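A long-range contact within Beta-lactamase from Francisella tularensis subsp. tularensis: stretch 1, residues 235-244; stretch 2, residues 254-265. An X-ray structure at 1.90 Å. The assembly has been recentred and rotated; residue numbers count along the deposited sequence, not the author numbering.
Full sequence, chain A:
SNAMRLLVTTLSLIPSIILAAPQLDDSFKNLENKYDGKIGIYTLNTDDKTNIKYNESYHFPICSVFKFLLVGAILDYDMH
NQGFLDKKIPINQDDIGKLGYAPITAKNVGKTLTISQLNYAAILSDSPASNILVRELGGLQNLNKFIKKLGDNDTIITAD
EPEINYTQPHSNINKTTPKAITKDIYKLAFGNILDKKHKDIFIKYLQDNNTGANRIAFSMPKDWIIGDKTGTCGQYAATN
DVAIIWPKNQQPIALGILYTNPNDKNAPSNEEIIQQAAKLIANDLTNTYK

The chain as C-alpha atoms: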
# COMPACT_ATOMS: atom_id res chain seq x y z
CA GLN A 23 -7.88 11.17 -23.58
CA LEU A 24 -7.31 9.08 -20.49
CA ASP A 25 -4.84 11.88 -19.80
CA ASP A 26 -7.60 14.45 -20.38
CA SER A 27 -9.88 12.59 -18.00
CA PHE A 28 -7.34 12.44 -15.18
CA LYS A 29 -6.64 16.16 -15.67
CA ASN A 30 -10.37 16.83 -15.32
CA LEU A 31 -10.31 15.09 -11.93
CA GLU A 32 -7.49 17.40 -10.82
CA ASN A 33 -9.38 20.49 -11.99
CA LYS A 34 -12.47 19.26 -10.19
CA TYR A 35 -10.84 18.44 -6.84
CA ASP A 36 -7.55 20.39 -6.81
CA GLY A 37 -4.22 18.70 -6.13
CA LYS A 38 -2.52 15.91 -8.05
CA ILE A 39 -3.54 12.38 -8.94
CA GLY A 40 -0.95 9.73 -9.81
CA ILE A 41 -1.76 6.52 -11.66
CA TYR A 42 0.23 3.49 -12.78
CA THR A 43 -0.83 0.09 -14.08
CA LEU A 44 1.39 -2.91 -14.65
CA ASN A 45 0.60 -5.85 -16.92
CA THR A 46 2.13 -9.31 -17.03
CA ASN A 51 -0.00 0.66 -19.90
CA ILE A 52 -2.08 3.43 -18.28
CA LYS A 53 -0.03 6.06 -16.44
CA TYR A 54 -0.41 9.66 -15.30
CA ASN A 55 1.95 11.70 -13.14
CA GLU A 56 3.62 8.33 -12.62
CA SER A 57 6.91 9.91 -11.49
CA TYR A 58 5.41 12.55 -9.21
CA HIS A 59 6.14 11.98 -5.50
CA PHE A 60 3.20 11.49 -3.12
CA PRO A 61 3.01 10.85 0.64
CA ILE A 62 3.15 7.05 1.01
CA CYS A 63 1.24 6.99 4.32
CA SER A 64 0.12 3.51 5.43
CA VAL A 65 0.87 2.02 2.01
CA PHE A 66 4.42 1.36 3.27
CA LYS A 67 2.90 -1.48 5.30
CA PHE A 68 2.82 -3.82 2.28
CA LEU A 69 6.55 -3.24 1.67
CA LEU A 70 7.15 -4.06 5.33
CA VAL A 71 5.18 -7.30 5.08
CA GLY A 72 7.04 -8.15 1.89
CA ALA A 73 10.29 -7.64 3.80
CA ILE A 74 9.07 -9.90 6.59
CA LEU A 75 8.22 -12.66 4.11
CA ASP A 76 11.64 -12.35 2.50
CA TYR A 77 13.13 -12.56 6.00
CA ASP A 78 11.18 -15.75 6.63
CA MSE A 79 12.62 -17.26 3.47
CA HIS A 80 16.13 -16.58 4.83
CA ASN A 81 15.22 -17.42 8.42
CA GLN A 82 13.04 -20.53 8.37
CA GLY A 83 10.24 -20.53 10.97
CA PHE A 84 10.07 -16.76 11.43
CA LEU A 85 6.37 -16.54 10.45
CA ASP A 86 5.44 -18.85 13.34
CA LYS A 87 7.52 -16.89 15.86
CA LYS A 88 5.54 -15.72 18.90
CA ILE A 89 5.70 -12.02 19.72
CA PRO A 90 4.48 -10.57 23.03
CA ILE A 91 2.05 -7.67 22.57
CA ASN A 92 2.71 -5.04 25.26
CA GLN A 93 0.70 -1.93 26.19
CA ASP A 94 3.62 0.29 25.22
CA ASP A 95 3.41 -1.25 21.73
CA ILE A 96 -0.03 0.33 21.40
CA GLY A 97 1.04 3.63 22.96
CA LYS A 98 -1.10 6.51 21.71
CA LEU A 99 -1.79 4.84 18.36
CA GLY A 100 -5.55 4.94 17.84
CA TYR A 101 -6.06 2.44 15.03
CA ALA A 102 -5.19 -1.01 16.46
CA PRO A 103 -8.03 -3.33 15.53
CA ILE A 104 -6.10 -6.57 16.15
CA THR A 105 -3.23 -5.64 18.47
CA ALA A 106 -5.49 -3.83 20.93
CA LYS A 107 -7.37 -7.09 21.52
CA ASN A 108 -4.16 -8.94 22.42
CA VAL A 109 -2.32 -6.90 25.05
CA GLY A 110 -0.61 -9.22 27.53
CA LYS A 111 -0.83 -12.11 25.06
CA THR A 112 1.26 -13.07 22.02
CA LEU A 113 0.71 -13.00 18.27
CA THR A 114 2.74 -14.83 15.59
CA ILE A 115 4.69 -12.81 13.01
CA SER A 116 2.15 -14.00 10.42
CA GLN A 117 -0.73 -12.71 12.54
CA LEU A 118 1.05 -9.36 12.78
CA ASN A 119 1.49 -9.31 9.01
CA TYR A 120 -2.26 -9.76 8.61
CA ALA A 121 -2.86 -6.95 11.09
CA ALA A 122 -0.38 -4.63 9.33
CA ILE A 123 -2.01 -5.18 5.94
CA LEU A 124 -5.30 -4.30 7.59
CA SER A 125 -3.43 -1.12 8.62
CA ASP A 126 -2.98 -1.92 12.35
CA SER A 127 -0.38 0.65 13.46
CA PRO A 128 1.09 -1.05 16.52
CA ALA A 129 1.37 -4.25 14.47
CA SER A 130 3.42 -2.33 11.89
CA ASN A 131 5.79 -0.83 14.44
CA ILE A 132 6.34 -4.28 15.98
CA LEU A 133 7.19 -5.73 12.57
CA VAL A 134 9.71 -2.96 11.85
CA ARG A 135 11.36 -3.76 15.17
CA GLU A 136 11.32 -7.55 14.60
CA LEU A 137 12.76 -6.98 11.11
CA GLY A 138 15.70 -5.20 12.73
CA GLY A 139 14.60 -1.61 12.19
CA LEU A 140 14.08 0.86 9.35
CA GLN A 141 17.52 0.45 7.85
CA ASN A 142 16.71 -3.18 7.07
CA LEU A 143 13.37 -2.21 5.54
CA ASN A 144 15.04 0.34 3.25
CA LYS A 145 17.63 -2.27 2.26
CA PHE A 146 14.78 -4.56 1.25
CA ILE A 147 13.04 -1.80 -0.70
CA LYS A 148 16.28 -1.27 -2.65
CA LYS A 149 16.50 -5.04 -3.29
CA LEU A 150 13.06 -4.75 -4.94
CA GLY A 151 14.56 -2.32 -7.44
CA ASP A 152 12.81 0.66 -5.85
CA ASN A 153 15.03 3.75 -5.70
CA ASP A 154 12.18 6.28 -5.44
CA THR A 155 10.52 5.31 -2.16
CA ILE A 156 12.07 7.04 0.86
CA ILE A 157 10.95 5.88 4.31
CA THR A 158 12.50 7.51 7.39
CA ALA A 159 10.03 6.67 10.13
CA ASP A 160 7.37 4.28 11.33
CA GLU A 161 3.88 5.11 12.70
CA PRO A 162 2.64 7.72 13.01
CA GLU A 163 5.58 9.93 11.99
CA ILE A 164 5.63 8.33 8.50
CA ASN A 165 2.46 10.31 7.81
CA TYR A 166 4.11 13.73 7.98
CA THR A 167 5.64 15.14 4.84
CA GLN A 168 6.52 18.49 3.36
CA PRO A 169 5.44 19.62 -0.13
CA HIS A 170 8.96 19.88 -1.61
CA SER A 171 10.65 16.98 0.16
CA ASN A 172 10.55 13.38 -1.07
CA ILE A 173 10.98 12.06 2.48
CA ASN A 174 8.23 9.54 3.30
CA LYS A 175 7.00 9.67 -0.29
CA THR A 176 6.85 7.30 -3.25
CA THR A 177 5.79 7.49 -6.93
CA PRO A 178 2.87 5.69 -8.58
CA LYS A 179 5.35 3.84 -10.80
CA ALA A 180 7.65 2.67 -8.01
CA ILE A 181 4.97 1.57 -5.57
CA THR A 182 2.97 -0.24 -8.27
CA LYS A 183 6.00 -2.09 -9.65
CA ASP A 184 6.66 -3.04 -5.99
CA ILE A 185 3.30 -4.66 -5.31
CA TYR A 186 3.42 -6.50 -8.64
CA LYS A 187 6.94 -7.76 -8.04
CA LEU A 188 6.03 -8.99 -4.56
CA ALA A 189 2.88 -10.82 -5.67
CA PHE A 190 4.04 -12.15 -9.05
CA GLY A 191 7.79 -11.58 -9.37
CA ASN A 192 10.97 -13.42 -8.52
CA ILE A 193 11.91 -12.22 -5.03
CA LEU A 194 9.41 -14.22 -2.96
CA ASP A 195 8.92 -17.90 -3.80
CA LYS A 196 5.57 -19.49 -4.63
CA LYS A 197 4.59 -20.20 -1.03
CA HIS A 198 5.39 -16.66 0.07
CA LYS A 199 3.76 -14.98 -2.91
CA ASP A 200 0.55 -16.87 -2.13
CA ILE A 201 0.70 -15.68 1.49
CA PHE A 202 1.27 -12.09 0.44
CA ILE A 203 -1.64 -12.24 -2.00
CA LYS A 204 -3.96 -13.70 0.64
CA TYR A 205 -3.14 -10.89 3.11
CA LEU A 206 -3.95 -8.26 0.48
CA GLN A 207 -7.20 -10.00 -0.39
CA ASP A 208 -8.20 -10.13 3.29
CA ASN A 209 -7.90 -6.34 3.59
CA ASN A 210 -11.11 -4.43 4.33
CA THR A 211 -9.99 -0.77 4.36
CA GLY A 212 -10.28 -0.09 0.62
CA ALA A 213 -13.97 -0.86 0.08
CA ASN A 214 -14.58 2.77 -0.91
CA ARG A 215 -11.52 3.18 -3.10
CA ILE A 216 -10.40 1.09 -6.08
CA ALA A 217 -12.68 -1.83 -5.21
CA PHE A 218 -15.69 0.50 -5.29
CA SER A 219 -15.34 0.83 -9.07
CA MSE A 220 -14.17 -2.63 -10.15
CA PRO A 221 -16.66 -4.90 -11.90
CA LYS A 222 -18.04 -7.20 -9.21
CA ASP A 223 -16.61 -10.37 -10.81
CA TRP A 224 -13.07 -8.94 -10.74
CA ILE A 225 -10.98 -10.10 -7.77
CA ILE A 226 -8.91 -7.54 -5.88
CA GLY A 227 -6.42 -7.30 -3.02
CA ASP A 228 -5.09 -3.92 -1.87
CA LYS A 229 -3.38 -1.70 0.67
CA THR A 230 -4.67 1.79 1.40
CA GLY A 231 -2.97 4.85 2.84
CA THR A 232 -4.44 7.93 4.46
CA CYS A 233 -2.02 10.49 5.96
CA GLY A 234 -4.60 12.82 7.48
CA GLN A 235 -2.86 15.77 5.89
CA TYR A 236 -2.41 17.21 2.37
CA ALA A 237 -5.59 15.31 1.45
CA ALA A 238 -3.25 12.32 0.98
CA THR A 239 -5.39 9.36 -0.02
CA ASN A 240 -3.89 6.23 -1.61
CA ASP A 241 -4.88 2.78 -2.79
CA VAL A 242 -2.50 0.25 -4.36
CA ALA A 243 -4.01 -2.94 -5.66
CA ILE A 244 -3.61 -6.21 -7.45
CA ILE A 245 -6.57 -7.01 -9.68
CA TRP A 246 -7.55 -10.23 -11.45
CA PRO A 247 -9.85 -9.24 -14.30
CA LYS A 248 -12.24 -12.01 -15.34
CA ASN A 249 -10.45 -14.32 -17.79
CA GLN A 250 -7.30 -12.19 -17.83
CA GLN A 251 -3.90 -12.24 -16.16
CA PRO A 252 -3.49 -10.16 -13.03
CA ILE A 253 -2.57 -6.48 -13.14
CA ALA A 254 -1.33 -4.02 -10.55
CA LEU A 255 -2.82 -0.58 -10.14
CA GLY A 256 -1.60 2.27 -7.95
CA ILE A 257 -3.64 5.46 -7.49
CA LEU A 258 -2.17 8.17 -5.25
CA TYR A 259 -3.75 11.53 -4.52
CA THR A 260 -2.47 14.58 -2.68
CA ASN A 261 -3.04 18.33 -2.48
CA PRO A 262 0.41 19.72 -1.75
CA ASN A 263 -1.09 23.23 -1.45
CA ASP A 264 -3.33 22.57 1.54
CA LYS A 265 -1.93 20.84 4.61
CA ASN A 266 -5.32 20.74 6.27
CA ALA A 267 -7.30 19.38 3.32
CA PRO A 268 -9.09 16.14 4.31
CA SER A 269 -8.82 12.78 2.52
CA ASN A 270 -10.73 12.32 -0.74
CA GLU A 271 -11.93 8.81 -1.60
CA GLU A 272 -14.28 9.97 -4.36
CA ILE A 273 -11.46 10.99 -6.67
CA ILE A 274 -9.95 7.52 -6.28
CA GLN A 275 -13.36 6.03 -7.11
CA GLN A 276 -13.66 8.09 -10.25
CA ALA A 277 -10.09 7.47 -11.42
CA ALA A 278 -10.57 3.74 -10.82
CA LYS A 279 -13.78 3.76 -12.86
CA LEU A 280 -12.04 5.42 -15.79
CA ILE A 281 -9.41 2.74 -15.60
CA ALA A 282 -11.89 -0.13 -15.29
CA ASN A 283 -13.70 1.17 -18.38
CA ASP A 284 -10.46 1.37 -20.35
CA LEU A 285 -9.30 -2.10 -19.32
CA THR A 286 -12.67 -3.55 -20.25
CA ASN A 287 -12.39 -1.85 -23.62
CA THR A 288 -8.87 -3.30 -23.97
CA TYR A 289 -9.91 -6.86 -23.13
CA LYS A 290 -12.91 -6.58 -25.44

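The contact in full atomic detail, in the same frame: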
# COMPACT_ATOMS: atom_id res chain seq x y z
N GLN A 235 -3.25 14.43 6.28
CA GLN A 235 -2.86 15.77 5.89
C GLN A 235 -2.61 15.80 4.39
O GLN A 235 -2.43 14.75 3.77
CB GLN A 235 -1.63 16.24 6.66
CG GLN A 235 -0.46 15.29 6.58
CD GLN A 235 0.86 15.96 6.96
OE1 GLN A 235 0.92 16.75 7.91
NE2 GLN A 235 1.91 15.66 6.20
N TYR A 236 -2.59 17.01 3.82
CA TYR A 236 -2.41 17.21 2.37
C TYR A 236 -3.36 16.33 1.56
O TYR A 236 -3.00 15.86 0.47
CB TYR A 236 -0.96 16.99 1.95
CG TYR A 236 -0.01 17.98 2.57
CD1 TYR A 236 -0.03 19.32 2.20
CD2 TYR A 236 0.91 17.58 3.54
CE1 TYR A 236 0.84 20.24 2.77
CE2 TYR A 236 1.78 18.49 4.12
CZ TYR A 236 1.75 19.81 3.73
OH TYR A 236 2.62 20.71 4.31
N ALA A 237 -4.56 16.13 2.09
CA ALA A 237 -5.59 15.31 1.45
C ALA A 237 -5.05 13.96 0.97
O ALA A 237 -5.64 13.33 0.09
CB ALA A 237 -6.22 16.07 0.29
N ALA A 238 -3.93 13.50 1.54
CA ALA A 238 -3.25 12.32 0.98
C ALA A 238 -4.10 11.07 1.13
O ALA A 238 -4.40 10.64 2.25
CB ALA A 238 -1.87 12.12 1.63
N THR A 239 -4.47 10.50 -0.00
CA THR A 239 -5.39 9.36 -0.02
C THR A 239 -4.89 8.39 -1.08
O THR A 239 -4.82 8.76 -2.25
CB THR A 239 -6.82 9.83 -0.40
OG1 THR A 239 -7.14 11.04 0.31
CG2 THR A 239 -7.85 8.76 -0.07
N ASN A 240 -4.52 7.17 -0.68
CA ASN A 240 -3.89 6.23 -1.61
C ASN A 240 -4.59 4.88 -1.63
O ASN A 240 -5.20 4.48 -0.64
CB ASN A 240 -2.41 5.96 -1.26
CG ASN A 240 -1.56 7.22 -1.19
OD1 ASN A 240 -1.83 8.22 -1.84
ND2 ASN A 240 -0.49 7.14 -0.42
N ASP A 241 -4.48 4.18 -2.75
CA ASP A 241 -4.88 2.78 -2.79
C ASP A 241 -4.00 2.09 -3.81
O ASP A 241 -3.88 2.57 -4.93
CB ASP A 241 -6.38 2.65 -3.14
CG ASP A 241 -6.93 1.26 -2.84
OD1 ASP A 241 -6.26 0.46 -2.15
OD2 ASP A 241 -8.06 0.97 -3.27
N VAL A 242 -3.35 1.00 -3.42
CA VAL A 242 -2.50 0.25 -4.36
C VAL A 242 -2.96 -1.20 -4.35
O VAL A 242 -3.09 -1.83 -3.29
CB VAL A 242 -1.01 0.34 -4.00
CG1 VAL A 242 -0.15 -0.40 -5.03
CG2 VAL A 242 -0.58 1.80 -3.89
N ALA A 243 -3.22 -1.73 -5.54
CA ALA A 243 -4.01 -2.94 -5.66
C ALA A 243 -3.43 -3.94 -6.63
O ALA A 243 -2.69 -3.57 -7.55
CB ALA A 243 -5.42 -2.58 -6.08
N ILE A 244 -3.76 -5.21 -6.41
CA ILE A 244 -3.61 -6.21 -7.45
C ILE A 244 -5.01 -6.62 -7.85
O ILE A 244 -5.88 -6.82 -7.00
CB ILE A 244 -2.89 -7.47 -6.98
CG1 ILE A 244 -1.48 -7.14 -6.49
CG2 ILE A 244 -2.84 -8.47 -8.12
CD1 ILE A 244 -0.60 -6.59 -7.54
N ALA A 254 -1.46 -4.82 -11.77
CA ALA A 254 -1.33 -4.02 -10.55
C ALA A 254 -1.78 -2.62 -10.88
O ALA A 254 -1.62 -2.16 -12.02
CB ALA A 254 0.10 -4.02 -10.05
N LEU A 255 -2.35 -1.93 -9.90
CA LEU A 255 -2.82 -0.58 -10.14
C LEU A 255 -2.57 0.24 -8.90
O LEU A 255 -3.03 -0.12 -7.82
CB LEU A 255 -4.32 -0.59 -10.47
CG LEU A 255 -5.04 0.75 -10.44
CD1 LEU A 255 -4.46 1.73 -11.47
CD2 LEU A 255 -6.53 0.53 -10.68
N GLY A 256 -1.82 1.33 -9.05
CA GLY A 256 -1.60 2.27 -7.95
C GLY A 256 -2.27 3.59 -8.29
O GLY A 256 -2.11 4.09 -9.40
N ILE A 257 -3.04 4.13 -7.34
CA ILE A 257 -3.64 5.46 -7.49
C ILE A 257 -3.33 6.26 -6.23
O ILE A 257 -3.72 5.86 -5.13
CB ILE A 257 -5.17 5.38 -7.67
CG1 ILE A 257 -5.53 4.50 -8.87
CG2 ILE A 257 -5.75 6.77 -7.82
CD1 ILE A 257 -7.03 4.30 -9.07
N LEU A 258 -2.58 7.35 -6.39
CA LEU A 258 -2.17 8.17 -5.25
C LEU A 258 -2.73 9.57 -5.46
O LEU A 258 -2.79 10.06 -6.60
CB LEU A 258 -0.64 8.23 -5.14
CG LEU A 258 0.08 6.88 -5.33
CD1 LEU A 258 1.59 7.07 -5.22
CD2 LEU A 258 -0.37 5.82 -4.34
N TYR A 259 -3.16 10.20 -4.39
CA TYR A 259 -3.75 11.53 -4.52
C TYR A 259 -3.24 12.40 -3.40
O TYR A 259 -3.16 11.95 -2.26
CB TYR A 259 -5.30 11.47 -4.49
CG TYR A 259 -5.90 12.85 -4.43
CD1 TYR A 259 -5.88 13.67 -5.55
CD2 TYR A 259 -6.46 13.34 -3.25
CE1 TYR A 259 -6.40 14.96 -5.49
CE2 TYR A 259 -6.99 14.63 -3.20
CZ TYR A 259 -6.96 15.43 -4.32
OH TYR A 259 -7.47 16.72 -4.29
N THR A 260 -2.86 13.63 -3.72
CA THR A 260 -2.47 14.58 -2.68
C THR A 260 -2.72 16.01 -3.15
O THR A 260 -2.73 16.29 -4.36
CB THR A 260 -0.98 14.39 -2.27
OG1 THR A 260 -0.71 15.10 -1.06
CG2 THR A 260 -0.04 14.87 -3.36
N ASN A 261 -2.95 16.90 -2.20
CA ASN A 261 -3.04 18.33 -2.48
C ASN A 261 -1.90 18.99 -1.74
O ASN A 261 -2.01 19.29 -0.56
CB ASN A 261 -4.40 18.89 -2.02
CG ASN A 261 -4.57 20.38 -2.30
OD1 ASN A 261 -3.61 21.07 -2.68
ND2 ASN A 261 -5.79 20.88 -2.09
N PRO A 262 -0.77 19.20 -2.43
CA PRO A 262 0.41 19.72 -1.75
C PRO A 262 0.23 21.17 -1.34
O PRO A 262 1.07 21.69 -0.61
CB PRO A 262 1.49 19.60 -2.82
CG PRO A 262 0.75 19.75 -4.10
CD PRO A 262 -0.60 19.14 -3.90
N ASN A 263 -0.86 21.81 -1.76
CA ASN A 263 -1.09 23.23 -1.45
C ASN A 263 -1.95 23.48 -0.23
O ASN A 263 -2.22 24.63 0.12
CB ASN A 263 -1.69 23.96 -2.65
CG ASN A 263 -0.82 23.86 -3.87
OD1 ASN A 263 0.28 24.42 -3.91
ND2 ASN A 263 -1.29 23.14 -4.89
N ASP A 264 -2.41 22.42 0.42
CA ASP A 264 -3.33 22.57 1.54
C ASP A 264 -3.09 21.50 2.59
O ASP A 264 -3.63 20.39 2.50
CB ASP A 264 -4.77 22.51 1.04
CG ASP A 264 -5.76 23.06 2.04
OD1 ASP A 264 -5.40 23.19 3.23
OD2 ASP A 264 -6.91 23.36 1.64
N LYS A 265 -2.28 21.82 3.59
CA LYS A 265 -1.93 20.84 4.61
C LYS A 265 -3.16 20.30 5.31
O LYS A 265 -3.23 19.11 5.64
CB LYS A 265 -0.98 21.45 5.65
CG LYS A 265 -0.50 20.43 6.66
CD LYS A 265 0.59 21.02 7.57
CE LYS A 265 1.20 19.94 8.45
NZ LYS A 265 2.30 20.47 9.28
O HOH W 1 3.88 20.17 6.58

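The most distinctive feature of this contact lies just beyond the regular sheet, where Tyr236, in a left-handed backbone conformation (phi 50°, psi 35°) within the type I' turn from Gln235 to Ala238, is held by both its backbone and its ring. Its carbonyl accepts two hydrogen bonds from adjacent residues of the other stretch: Asn261 N lies 2.9 Å from Tyr236 O, and Thr260 OG1 also lies 2.9 Å from Tyr236 O. Its amide points to a third partner, with Tyr236 N donating to Lys265 O at 2.9 Å and a nearly straight angle of 167°. The type I turn from Asn261 to Asp264 makes this possible, because it brings the chain back so that Lys265 can meet the same residue as Thr260 and Asn261.

The ring completes the arrangement. Lys265 CA sits over one face, 3.7 Å from the centroid of the Tyr236 ring, in a CH-pi contact. The fully extended lysine side chain then runs alongside, and a single water links the two tips: it lies 2.7 Å from Tyr236 OH and accepts a weak hydrogen bond from Lys265 NZ at 3.1 Å. Lysine is usually pictured as a charge, yet here Lys265 also contributes its backbone, through O and CA, and its CB, 3.6 Å from Tyr236 CE1.

From Thr239 onward the contact illustrates the general rule of antiparallel pairing, in which wide and narrow pairs alternate. The strand axes run at 176°. At the wide pair of Asp241 and Ile257, Asp241 N donates to Ile257 O and Ile257 N to Asp241 O, each at 3.0 Å. Ala243 and Leu255 repeat the pattern, with Ala243 N to Leu255 O at 2.8 Å and Leu255 N to Ala243 O at 2.9 Å.

The rule loosens at Thr239 and Tyr259. Thr239 N donates well to Tyr259 O at 3.0 Å, but the return bond from Tyr259 N to Thr239 O, at 3.1 Å, is bent to 127° and weak. Asn240 OD1 offers the same amide a second weak bond, 3.5 Å from Tyr259 N.

Side chains alternate between the two faces of the sheet. On the face bearing Asn240, Val242 and Ile244, Val242 CG2 packs 4.1 Å from Leu258 CD2, reaching diagonally past Gly256, which has no side chain to offer, and Ile244 CD1 meets Ala254 CB at 3.7 Å. Toward the turn, Ala237 CB approaches Tyr259 CE2 at 3.9 Å, while Thr239 OG1 donates to Ala237 O at 2.7 Å, tying the turn to the start of its strand.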